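PDB 3IHV: SusD homolog, which probably binds sugars at the bacterial cell surface, as an outer-membrane protein of the SusD family. Local coordinates for residues A[242-251]-A[370-379]. Numbering follows the deposited sequence.
Sequences YEQLWKNTCN and KWDIQKYVTT. With EDO (1,2-ethanediol), chain O.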
# COMPACT_ATOMS: atom_id res chain seq x y z
N TYR A 242 -10.20 2.07 -15.86
CA TYR A 242 -9.25 1.47 -14.90
C TYR A 242 -7.82 1.68 -15.35
O TYR A 242 -6.95 1.94 -14.51
CB TYR A 242 -9.51 -0.01 -14.77
CG TYR A 242 -8.83 -0.66 -13.62
CD1 TYR A 242 -9.27 -0.45 -12.30
CD2 TYR A 242 -7.80 -1.56 -13.82
CE1 TYR A 242 -8.66 -1.10 -11.24
CE2 TYR A 242 -7.21 -2.20 -12.79
CZ TYR A 242 -7.62 -1.97 -11.50
OH TYR A 242 -6.96 -2.63 -10.49
N GLU A 243 -7.59 1.55 -16.65
CA GLU A 243 -6.24 1.72 -17.21
C GLU A 243 -5.66 3.10 -16.92
O GLU A 243 -4.46 3.25 -16.74
CB GLU A 243 -6.24 1.41 -18.72
CG GLU A 243 -4.85 1.55 -19.37
CD GLU A 243 -4.79 1.08 -20.81
OE1 GLU A 243 -5.73 0.44 -21.29
OE2 GLU A 243 -3.78 1.41 -21.47
N GLN A 244 -6.52 4.12 -16.86
CA GLN A 244 -6.08 5.48 -16.60
C GLN A 244 -5.35 5.60 -15.28
O GLN A 244 -4.48 6.45 -15.12
CB GLN A 244 -7.26 6.47 -16.69
CG GLN A 244 -6.82 7.92 -16.79
CD GLN A 244 -6.08 8.22 -18.10
OE1 GLN A 244 -6.54 7.85 -19.16
NE2 GLN A 244 -4.94 8.90 -18.01
N LEU A 245 -5.75 4.82 -14.26
CA LEU A 245 -5.01 4.86 -13.03
C LEU A 245 -3.52 4.55 -13.21
O LEU A 245 -2.66 5.16 -12.54
CB LEU A 245 -5.57 3.83 -12.03
CG LEU A 245 -6.95 4.08 -11.43
CD1 LEU A 245 -7.54 2.82 -10.85
CD2 LEU A 245 -6.88 5.23 -10.39
N TRP A 246 -3.21 3.62 -14.11
CA TRP A 246 -1.83 3.14 -14.30
C TRP A 246 -1.09 4.10 -15.21
O TRP A 246 0.10 4.43 -14.97
CB TRP A 246 -1.84 1.61 -14.72
CG TRP A 246 -2.79 0.94 -13.78
CD1 TRP A 246 -4.02 0.45 -14.06
CD2 TRP A 246 -2.69 0.94 -12.36
NE1 TRP A 246 -4.67 0.10 -12.92
CE2 TRP A 246 -3.86 0.38 -11.85
CE3 TRP A 246 -1.68 1.30 -11.47
CZ2 TRP A 246 -4.07 0.21 -10.49
CZ3 TRP A 246 -1.91 1.13 -10.12
CH2 TRP A 246 -3.08 0.61 -9.66
N LYS A 247 -1.78 4.59 -16.24
CA LYS A 247 -1.22 5.65 -17.07
C LYS A 247 -0.82 6.82 -16.16
O LYS A 247 0.30 7.32 -16.24
CB LYS A 247 -2.21 6.17 -18.13
CG LYS A 247 -2.59 5.13 -19.18
CD LYS A 247 -3.54 5.69 -20.24
CE LYS A 247 -3.96 4.64 -21.27
NZ LYS A 247 -4.85 5.22 -22.40
N ASN A 248 -1.73 7.24 -15.29
CA ASN A 248 -1.46 8.39 -14.43
C ASN A 248 -0.30 8.19 -13.47
O ASN A 248 0.63 9.02 -13.41
CB ASN A 248 -2.71 8.75 -13.59
CG ASN A 248 -3.83 9.35 -14.40
OD1 ASN A 248 -3.67 9.69 -15.57
ND2 ASN A 248 -4.96 9.55 -13.72
N THR A 249 -0.33 7.09 -12.74
CA THR A 249 0.69 6.87 -11.71
C THR A 249 2.11 6.65 -12.30
O THR A 249 3.10 6.99 -11.66
CB THR A 249 0.26 5.74 -10.75
OG1 THR A 249 0.87 5.95 -9.46
CG2 THR A 249 0.63 4.36 -11.32
N CYS A 250 2.18 6.13 -13.53
CA CYS A 250 3.46 5.91 -14.21
C CYS A 250 3.96 7.17 -14.89
O CYS A 250 5.10 7.19 -15.34
CB CYS A 250 3.35 4.81 -15.28
SG CYS A 250 3.12 3.16 -14.57
N ASN A 251 3.12 8.20 -15.01
CA ASN A 251 3.54 9.44 -15.64
C ASN A 251 3.48 10.69 -14.79
O ASN A 251 3.44 11.80 -15.33
CB ASN A 251 2.75 9.63 -16.91
CG ASN A 251 3.20 8.70 -17.96
OD1 ASN A 251 4.29 8.88 -18.54
ND2 ASN A 251 2.42 7.67 -18.20
N LYS A 370 0.43 -3.52 -13.68
CA LYS A 370 0.03 -2.16 -13.30
C LYS A 370 1.14 -1.13 -13.47
O LYS A 370 0.87 0.04 -13.73
CB LYS A 370 -0.45 -2.15 -11.86
CG LYS A 370 -1.75 -2.90 -11.70
CD LYS A 370 -2.26 -2.92 -10.27
CE LYS A 370 -3.72 -3.42 -10.24
NZ LYS A 370 -4.38 -3.54 -8.88
N TRP A 371 2.38 -1.58 -13.27
CA TRP A 371 3.54 -0.69 -13.36
C TRP A 371 4.47 -1.07 -14.52
O TRP A 371 5.69 -1.03 -14.41
CB TRP A 371 4.25 -0.55 -11.99
CG TRP A 371 3.24 -0.19 -10.93
CD1 TRP A 371 2.74 1.05 -10.68
CD2 TRP A 371 2.51 -1.10 -10.07
NE1 TRP A 371 1.75 0.98 -9.71
CE2 TRP A 371 1.63 -0.31 -9.30
CE3 TRP A 371 2.60 -2.47 -9.82
CZ2 TRP A 371 0.77 -0.87 -8.34
CZ3 TRP A 371 1.74 -3.04 -8.86
CH2 TRP A 371 0.85 -2.22 -8.12
N ASP A 372 3.85 -1.40 -15.66
CA ASP A 372 4.54 -1.67 -16.88
C ASP A 372 5.10 -0.36 -17.50
O ASP A 372 4.40 0.39 -18.21
CB ASP A 372 3.61 -2.38 -17.84
CG ASP A 372 4.29 -2.77 -19.12
OD1 ASP A 372 5.34 -2.15 -19.47
OD2 ASP A 372 3.74 -3.65 -19.78
N ILE A 373 6.36 -0.09 -17.19
CA ILE A 373 7.03 1.12 -17.67
C ILE A 373 7.05 1.22 -19.22
O ILE A 373 6.77 2.28 -19.77
CB ILE A 373 8.44 1.25 -17.05
CG1 ILE A 373 8.34 1.51 -15.55
CG2 ILE A 373 9.24 2.35 -17.75
CD1 ILE A 373 9.69 1.55 -14.81
N GLN A 374 7.41 0.13 -19.90
CA GLN A 374 7.49 0.12 -21.35
C GLN A 374 6.13 0.48 -21.95
O GLN A 374 6.06 1.24 -22.90
CB GLN A 374 7.92 -1.25 -21.82
CG GLN A 374 7.93 -1.46 -23.31
CD GLN A 374 9.02 -0.69 -24.03
OE1 GLN A 374 10.12 -0.44 -23.49
NE2 GLN A 374 8.76 -0.39 -25.28
N LYS A 375 5.07 -0.07 -21.37
CA LYS A 375 3.72 0.23 -21.81
C LYS A 375 3.26 1.67 -21.51
O LYS A 375 2.67 2.31 -22.38
CB LYS A 375 2.72 -0.71 -21.12
CG LYS A 375 1.28 -0.51 -21.60
CD LYS A 375 0.28 -1.42 -20.89
CE LYS A 375 -1.10 -1.30 -21.53
NZ LYS A 375 -2.12 -1.98 -20.67
N TYR A 376 3.50 2.16 -20.30
CA TYR A 376 2.92 3.43 -19.87
C TYR A 376 3.74 4.72 -19.95
O TYR A 376 3.16 5.77 -20.15
CB TYR A 376 2.36 3.27 -18.46
CG TYR A 376 1.18 2.33 -18.36
CD1 TYR A 376 0.02 2.57 -19.09
CD2 TYR A 376 1.18 1.27 -17.50
CE1 TYR A 376 -1.07 1.74 -18.98
CE2 TYR A 376 0.10 0.43 -17.38
CZ TYR A 376 -1.03 0.67 -18.12
OH TYR A 376 -2.12 -0.17 -18.03
N VAL A 377 5.05 4.65 -19.75
CA VAL A 377 5.83 5.87 -19.63
C VAL A 377 6.04 6.54 -20.97
O VAL A 377 6.59 5.94 -21.87
CB VAL A 377 7.13 5.62 -18.86
CG1 VAL A 377 7.96 6.90 -18.77
CG2 VAL A 377 6.78 5.18 -17.48
N THR A 378 5.53 7.77 -21.10
CA THR A 378 5.58 8.48 -22.39
C THR A 378 6.83 9.32 -22.58
O THR A 378 7.10 9.83 -23.70
CB THR A 378 4.37 9.42 -22.52
OG1 THR A 378 4.39 10.38 -21.45
CG2 THR A 378 3.08 8.64 -22.46
N THR A 379 7.60 9.51 -21.50
CA THR A 379 8.76 10.38 -21.56
C THR A 379 10.08 9.73 -21.20
O THR A 379 10.13 8.72 -20.51
CB THR A 379 8.56 11.55 -20.64
OG1 THR A 379 8.39 11.06 -19.30
CG2 THR A 379 7.32 12.32 -21.09
C1 EDO O . -6.40 10.29 -21.27
O1 EDO O . -6.72 8.93 -21.59
C2 EDO O . -4.95 10.57 -21.62
O2 EDO O . -4.05 9.76 -20.83
O HOH W 1 -4.55 -1.96 -22.43
O HOH W 2 1.09 3.37 -8.17
O HOH W 3 6.20 10.46 -17.89
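Y376 drops its ring as a knob into a hole on helix 242-250 made by E243, W246, K247 and C250. Its CG stands anti to the carbonyl carbon (chi1 -66°), which lays one ring face over the W246-K247 peptide, and CE2 comes within 3.5 Å of W246 CB; K375 CD lies over the rim of the opposite face. Beside it, K370 runs fully extended over one face of the W246 indole, its CD 3.8 Å from the centroid of the six-membered ring in a CH-pi contact. That path carries NZ past Y242 OH, a weak bond to a hydroxyl that is also hydrogen-bonded to E462 O, to its salt bridge with E466. The same indole turns an edge to the face of W371 in an offset edge-to-face pair, planes at 83°. In this SusD-family protein the contact seats helix 242-250 on the short helix 373-376, which D372 N-caps through K375 N, and on the loop residues on either side of it. Just beyond the end of the longer helix, the N251 amide holds the chain where it leaves helix 373-376: ND2 donates almost straight to Y376 O (2.8 Å) and also to K247 O, while OD1 takes T378 N in its carbonyl plane (3.1 Å) and T378 OG1 from above it. A leucine here would probably leave Y376 O and T378 N without these mates and let the 377-379 loop shift. Water links the same OD1 to T379 OG1.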